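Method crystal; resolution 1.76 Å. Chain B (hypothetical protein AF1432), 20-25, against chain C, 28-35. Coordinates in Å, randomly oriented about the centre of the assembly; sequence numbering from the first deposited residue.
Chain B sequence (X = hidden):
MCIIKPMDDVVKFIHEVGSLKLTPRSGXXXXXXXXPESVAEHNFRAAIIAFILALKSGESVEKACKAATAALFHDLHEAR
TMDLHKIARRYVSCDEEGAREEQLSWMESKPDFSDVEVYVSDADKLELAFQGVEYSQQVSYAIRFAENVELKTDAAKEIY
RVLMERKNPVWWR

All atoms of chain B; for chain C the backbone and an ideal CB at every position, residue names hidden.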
ATOM      1  N   LEU B  20       2.550   1.019  -3.700  1.00 17.27           N
ATOM      2  CA  LEU B  20       1.173   0.749  -3.323  1.00 17.60           C
ATOM      3  C   LEU B  20       0.984  -0.695  -2.867  1.00 15.54           C
ATOM      4  O   LEU B  20      -0.035  -1.007  -2.245  1.00 13.77           O
ATOM      5  CB  LEU B  20       0.222   1.057  -4.474  1.00 20.27           C
ATOM      6  CG  LEU B  20       0.156   2.569  -4.752  1.00 25.56           C
ATOM      7  CD1 LEU B  20      -0.621   2.826  -6.057  1.00 26.76           C
ATOM      8  CD2 LEU B  20      -0.530   3.267  -3.592  1.00 25.41           C
ATOM      9  N   LYS B  21       1.947  -1.573  -3.170  1.00 15.38           N
ATOM     10  CA  LYS B  21       1.850  -2.963  -2.697  1.00 15.77           C
ATOM     11  C   LYS B  21       2.283  -2.923  -1.227  1.00 18.24           C
ATOM     12  O   LYS B  21       2.096  -3.888  -0.511  1.00 18.08           O
ATOM     13  CB  LYS B  21       2.845  -3.913  -3.366  1.00 13.59           C
ATOM     14  CG  LYS B  21       2.925  -3.882  -4.887  1.00 15.45           C
ATOM     15  CD  LYS B  21       3.882  -5.005  -5.319  1.00 19.82           C
ATOM     16  CE  LYS B  21       3.976  -5.102  -6.837  1.00 21.59           C
ATOM     17  NZ  LYS B  21       4.941  -6.154  -7.224  1.00 17.50           N
ATOM     18  N   LEU B  22       2.860  -1.799  -0.809  1.00 18.62           N
ATOM     19  CA  LEU B  22       3.375  -1.666   0.554  1.00 21.33           C
ATOM     20  C   LEU B  22       2.629  -0.578   1.329  1.00 24.15           C
ATOM     21  O   LEU B  22       3.148  -0.040   2.312  1.00 25.52           O
ATOM     22  CB  LEU B  22       4.862  -1.282   0.485  1.00 23.61           C
ATOM     23  CG  LEU B  22       5.747  -2.134  -0.423  1.00 24.03           C
ATOM     24  CD1 LEU B  22       7.090  -1.425  -0.704  1.00 22.64           C
ATOM     25  CD2 LEU B  22       5.909  -3.480   0.234  1.00 23.01           C
ATOM     26  N   THR B  23       1.442  -0.200   0.856  1.00 20.91           N
ATOM     27  CA  THR B  23       0.630   0.825   1.523  1.00 20.66           C
ATOM     28  C   THR B  23      -0.634   0.092   1.987  1.00 20.44           C
ATOM     29  O   THR B  23      -1.442  -0.359   1.175  1.00 20.23           O
ATOM     30  CB  THR B  23       0.231   1.931   0.528  1.00 21.68           C
ATOM     31  OG1 THR B  23       1.402   2.593   0.047  1.00 21.12           O
ATOM     32  CG2 THR B  23      -0.690   2.928   1.194  1.00 22.69           C
ATOM     33  N   PRO B  24      -0.815  -0.070   3.301  1.00 20.48           N
ATOM     34  CA  PRO B  24      -2.018  -0.780   3.718  1.00 19.03           C
ATOM     35  C   PRO B  24      -3.279   0.025   3.489  1.00 18.68           C
ATOM     36  O   PRO B  24      -3.224   1.266   3.431  1.00 19.68           O
ATOM     37  CB  PRO B  24      -1.782  -1.036   5.224  1.00 20.65           C
ATOM     38  CG  PRO B  24      -0.952   0.135   5.621  1.00 21.27           C
ATOM     39  CD  PRO B  24       0.036   0.288   4.458  1.00 21.77           C
ATOM     40  N   ARG B  25      -4.384  -0.696   3.295  1.00 15.40           N
ATOM     41  CA  ARG B  25      -5.727  -0.094   3.244  1.00 14.45           C
ATOM     42  C   ARG B  25      -5.938   0.109   4.772  1.00 15.17           C
ATOM     43  O   ARG B  25      -6.260  -0.813   5.520  1.00 16.92           O
ATOM     44  CB  ARG B  25      -6.706  -1.092   2.618  1.00 12.69           C
ATOM     45  CG  ARG B  25      -6.524  -1.047   1.050  1.00 12.93           C
ATOM     46  CD  ARG B  25      -7.452   0.097   0.465  1.00 14.41           C
ATOM     47  NE  ARG B  25      -8.834  -0.348   0.480  1.00 14.85           N
ATOM     48  CZ  ARG B  25      -9.876   0.447   0.152  1.00 16.51           C
ATOM     49  NH1 ARG B  25      -9.635   1.697  -0.196  1.00 18.41           N
ATOM     50  NH2 ARG B  25     -11.118  -0.006   0.177  1.00 16.13           N
TER
ATOM     51  N   UNK C  28       8.730   3.786   6.968  1.00 17.66           N
ATOM     52  CA  UNK C  28       9.475   2.567   6.659  1.00 17.05           C
ATOM     53  C   UNK C  28       8.874   1.708   5.554  1.00 16.84           C
ATOM     54  O   UNK C  28       9.597   0.967   4.898  1.00 19.06           O
ATOM     55  CB  UNK C  28       9.597   1.720   7.927  1.00 17.05           C
ATOM     56  N   UNK C  29       7.564   1.798   5.373  1.00 18.21           N
ATOM     57  CA  UNK C  29       6.893   0.962   4.393  1.00 17.78           C
ATOM     58  C   UNK C  29       7.436   1.111   2.989  1.00 18.13           C
ATOM     59  O   UNK C  29       7.539   0.106   2.291  1.00 17.90           O
ATOM     60  CB  UNK C  29       5.396   1.277   4.389  1.00 17.78           C
ATOM     61  N   UNK C  30       7.771   2.334   2.566  1.00 18.03           N
ATOM     62  CA  UNK C  30       8.284   2.481   1.199  1.00 20.18           C
ATOM     63  C   UNK C  30       9.685   1.877   1.024  1.00 21.27           C
ATOM     64  O   UNK C  30      10.130   1.649  -0.111  1.00 22.64           O
ATOM     65  CB  UNK C  30       8.314   3.962   0.816  1.00 20.18           C
ATOM     66  N   UNK C  31      10.373   1.590   2.130  1.00 19.61           N
ATOM     67  CA  UNK C  31      11.693   0.961   2.046  1.00 19.89           C
ATOM     68  C   UNK C  31      11.551  -0.542   1.900  1.00 19.75           C
ATOM     69  O   UNK C  31      12.561  -1.259   1.823  1.00 20.45           O
ATOM     70  CB  UNK C  31      12.535   1.295   3.279  1.00 19.89           C
ATOM     71  N   UNK C  32      10.321  -1.028   1.929  1.00 18.52           N
ATOM     72  CA  UNK C  32      10.068  -2.458   1.768  1.00 18.69           C
ATOM     73  C   UNK C  32      10.028  -3.252   3.062  1.00 19.74           C
ATOM     74  O   UNK C  32       9.854  -4.459   3.053  1.00 20.99           O
ATOM     75  CB  UNK C  32      11.141  -3.059   0.858  1.00 18.69           C
ATOM     76  N   UNK C  33      10.177  -2.563   4.192  1.00 19.18           N
ATOM     77  CA  UNK C  33      10.103  -3.211   5.499  1.00 18.80           C
ATOM     78  C   UNK C  33       8.672  -3.586   5.740  1.00 19.90           C
ATOM     79  O   UNK C  33       7.792  -2.741   5.897  1.00 18.25           O
ATOM     80  CB  UNK C  33      10.632  -2.311   6.618  1.00 18.80           C
ATOM     81  N   UNK C  34       8.410  -4.889   5.722  1.00 20.68           N
ATOM     82  CA  UNK C  34       7.049  -5.369   5.828  1.00 23.74           C
ATOM     83  C   UNK C  34       6.266  -5.258   7.096  1.00 23.58           C
ATOM     84  O   UNK C  34       5.061  -5.014   7.056  1.00 27.06           O
ATOM     85  CB  UNK C  34       7.063  -6.854   5.461  1.00 23.74           C
ATOM     86  N   UNK C  35       6.904  -5.480   8.219  1.00 22.35           N
ATOM     87  CA  UNK C  35       6.140  -5.402   9.477  1.00 23.86           C
ATOM     88  C   UNK C  35       6.961  -4.448  10.300  1.00 20.88           C
ATOM     89  O   UNK C  35       7.668  -4.873  11.204  1.00 21.91           O
ATOM     90  CB  UNK C  35       5.937  -6.754  10.164  1.00 23.86           C
TER

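The contact is built around Leu B22, the one residue of its stretch whose CA-to-CB bond points squarely toward chain C. Pro B24 and the carbonyl oxygen of Lys B21 lie nearby, in different directions.

At position 28 the ideal CB has nothing of chain B within 5.5 Å, so this stretch of chain B sets no requirement and almost any residue would be allowed. The deposited residue is Trp C28, whose indole stays out of reach; its backbone O accepts a 2.9 Å hydrogen bond from the N of position 31, part of a short turn.

Position 29 comes closest to chain B. Its CA lies 5.8 Å from the CA of Leu B22, its CB points toward chain B, and the ideal CB is 3.3 Å from Leu B22 O and 5.5 Å from Pro B24 CD. The carbonyl crowds the t direction from CB, so the side chain must leave by m or p, while the proline ring beyond offers a hydrocarbon surface. A medium-sized aliphatic side chain, such as leucine or methionine, could reach that surface; isoleucine suits less well, because at chi1 m or t one of its gamma carbons takes the t place. The deposited residue is Leu C29, with chi1 m and chi2 t. This conformation avoids the carbonyl and carries CD1 to 3.8 Å from Pro B24 CD, an apolar contact, while its CB packs 3.3 Å from Leu B22 O.

At position 30 the CB points away, and chain B leaves the side chain free; a polar or charged residue would fit well. It is Lys C30, and its part in the contact is made by the backbone, with its O 4.4 Å from Leu B22 CD1. Position 31 also points away and is equally permissive; Leu C31 touches nothing in this stretch of chain B.

Position 32 is decided by its backbone. With phi/psi of 91/2, a CB would be jammed against the carbonyl O of position 31, which by itself calls for glycine. Chain B is not the reason, since the ideal CB would sit 4.6 Å from Leu B22 CD1. Gly C32 closes the turn through its N, bonded to Leu C29 O at 3.0 Å, and presents its CA to Leu B22 CD1 at 4.0 Å.

Position 33 points away from chain B and could take many residues; it is Ile C33.

At position 34 the CB points sideways, with no chain B atom within 5.5 Å. A short side chain would stop short, but a long one could pass Leu B22 and approach Lys B21 O, an acceptor. Arginine would suit best; lysine, being shorter, could at most just approach. Arg C34 uses its length in both ways: its CD packs 4.0 Å from Leu B22 CD2, and its NH1 comes within 3.7 Å of Lys B21 O. A water bridges that last gap, accepting from Arg C34 NH1 at 3.0 Å and donating to Lys B21 O at 3.1 Å.

Position 35 is beyond the contact and unconstrained by it; Leu C35 touches a crystal neighbour instead.

Chain C, residues 28-35: WLKLGIRL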
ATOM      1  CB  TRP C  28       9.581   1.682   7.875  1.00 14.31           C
ATOM      2  CG  TRP C  28      10.135   2.366   9.104  1.00 15.24           C
ATOM      3  CD1 TRP C  28       9.476   2.552  10.275  1.00 14.33           C
ATOM      4  CD2 TRP C  28      11.451   2.913   9.285  1.00 15.90           C
ATOM      5  NE1 TRP C  28      10.284   3.182  11.189  1.00 16.63           N
ATOM      6  CE2 TRP C  28      11.507   3.420  10.610  1.00 16.05           C
ATOM      7  CE3 TRP C  28      12.582   3.030   8.471  1.00 16.55           C
ATOM      8  CZ2 TRP C  28      12.650   4.027  11.129  1.00 15.74           C
ATOM      9  CZ3 TRP C  28      13.725   3.644   8.981  1.00 15.20           C
ATOM     10  CH2 TRP C  28      13.747   4.132  10.306  1.00 16.72           C
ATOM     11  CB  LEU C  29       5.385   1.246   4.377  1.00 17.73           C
ATOM     12  CG  LEU C  29       4.703   0.990   5.743  1.00 18.41           C
ATOM     13  CD1 LEU C  29       3.325   1.697   5.733  1.00 19.39           C
ATOM     14  CD2 LEU C  29       4.596  -0.503   6.041  1.00 20.54           C
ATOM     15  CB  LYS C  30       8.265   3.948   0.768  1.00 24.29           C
ATOM     16  CG  LYS C  30       9.196   4.840   1.503  1.00 25.84           C
ATOM     17  CD  LYS C  30       9.000   6.290   1.020  1.00 30.28           C
ATOM     18  CE  LYS C  30       9.895   7.259   1.788  1.00 31.93           C
ATOM     19  NZ  LYS C  30       9.678   7.129   3.288  1.00 32.07           N
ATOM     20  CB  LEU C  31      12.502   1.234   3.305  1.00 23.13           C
ATOM     21  CG  LEU C  31      13.303   2.521   3.278  1.00 24.41           C
ATOM     22  CD1 LEU C  31      12.350   3.669   3.021  1.00 28.10           C
ATOM     23  CD2 LEU C  31      14.061   2.707   4.619  1.00 26.15           C
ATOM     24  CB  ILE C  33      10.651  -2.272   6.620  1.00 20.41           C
ATOM     25  CG1 ILE C  33      12.132  -1.995   6.342  1.00 22.38           C
ATOM     26  CG2 ILE C  33      10.453  -2.951   7.980  1.00 20.74           C
ATOM     27  CD1 ILE C  33      12.689  -0.741   6.987  1.00 23.01           C
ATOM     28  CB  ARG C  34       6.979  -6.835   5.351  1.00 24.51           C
ATOM     29  CG  ARG C  34       7.135  -6.944   3.864  1.00 29.50           C
ATOM     30  CD  ARG C  34       5.937  -6.278   3.157  1.00 30.33           C
ATOM     31  NE  ARG C  34       5.019  -7.290   2.633  1.00 30.00           N
ATOM     32  CZ  ARG C  34       3.751  -7.075   2.289  1.00 31.37           C
ATOM     33  NH1 ARG C  34       3.199  -5.868   2.430  1.00 29.23           N
ATOM     34  NH2 ARG C  34       3.043  -8.062   1.735  1.00 30.73           N
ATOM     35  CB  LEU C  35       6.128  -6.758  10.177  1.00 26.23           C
ATOM     36  CG  LEU C  35       5.338  -7.806   9.390  1.00 29.12           C
ATOM     37  CD1 LEU C  35       5.461  -9.188  10.022  1.00 31.89           C
ATOM     38  CD2 LEU C  35       3.883  -7.344   9.375  1.00 30.29           C
TER
HETATM   39  O   HOH W   1       0.597  -6.171   0.873  1.00 27.04           O
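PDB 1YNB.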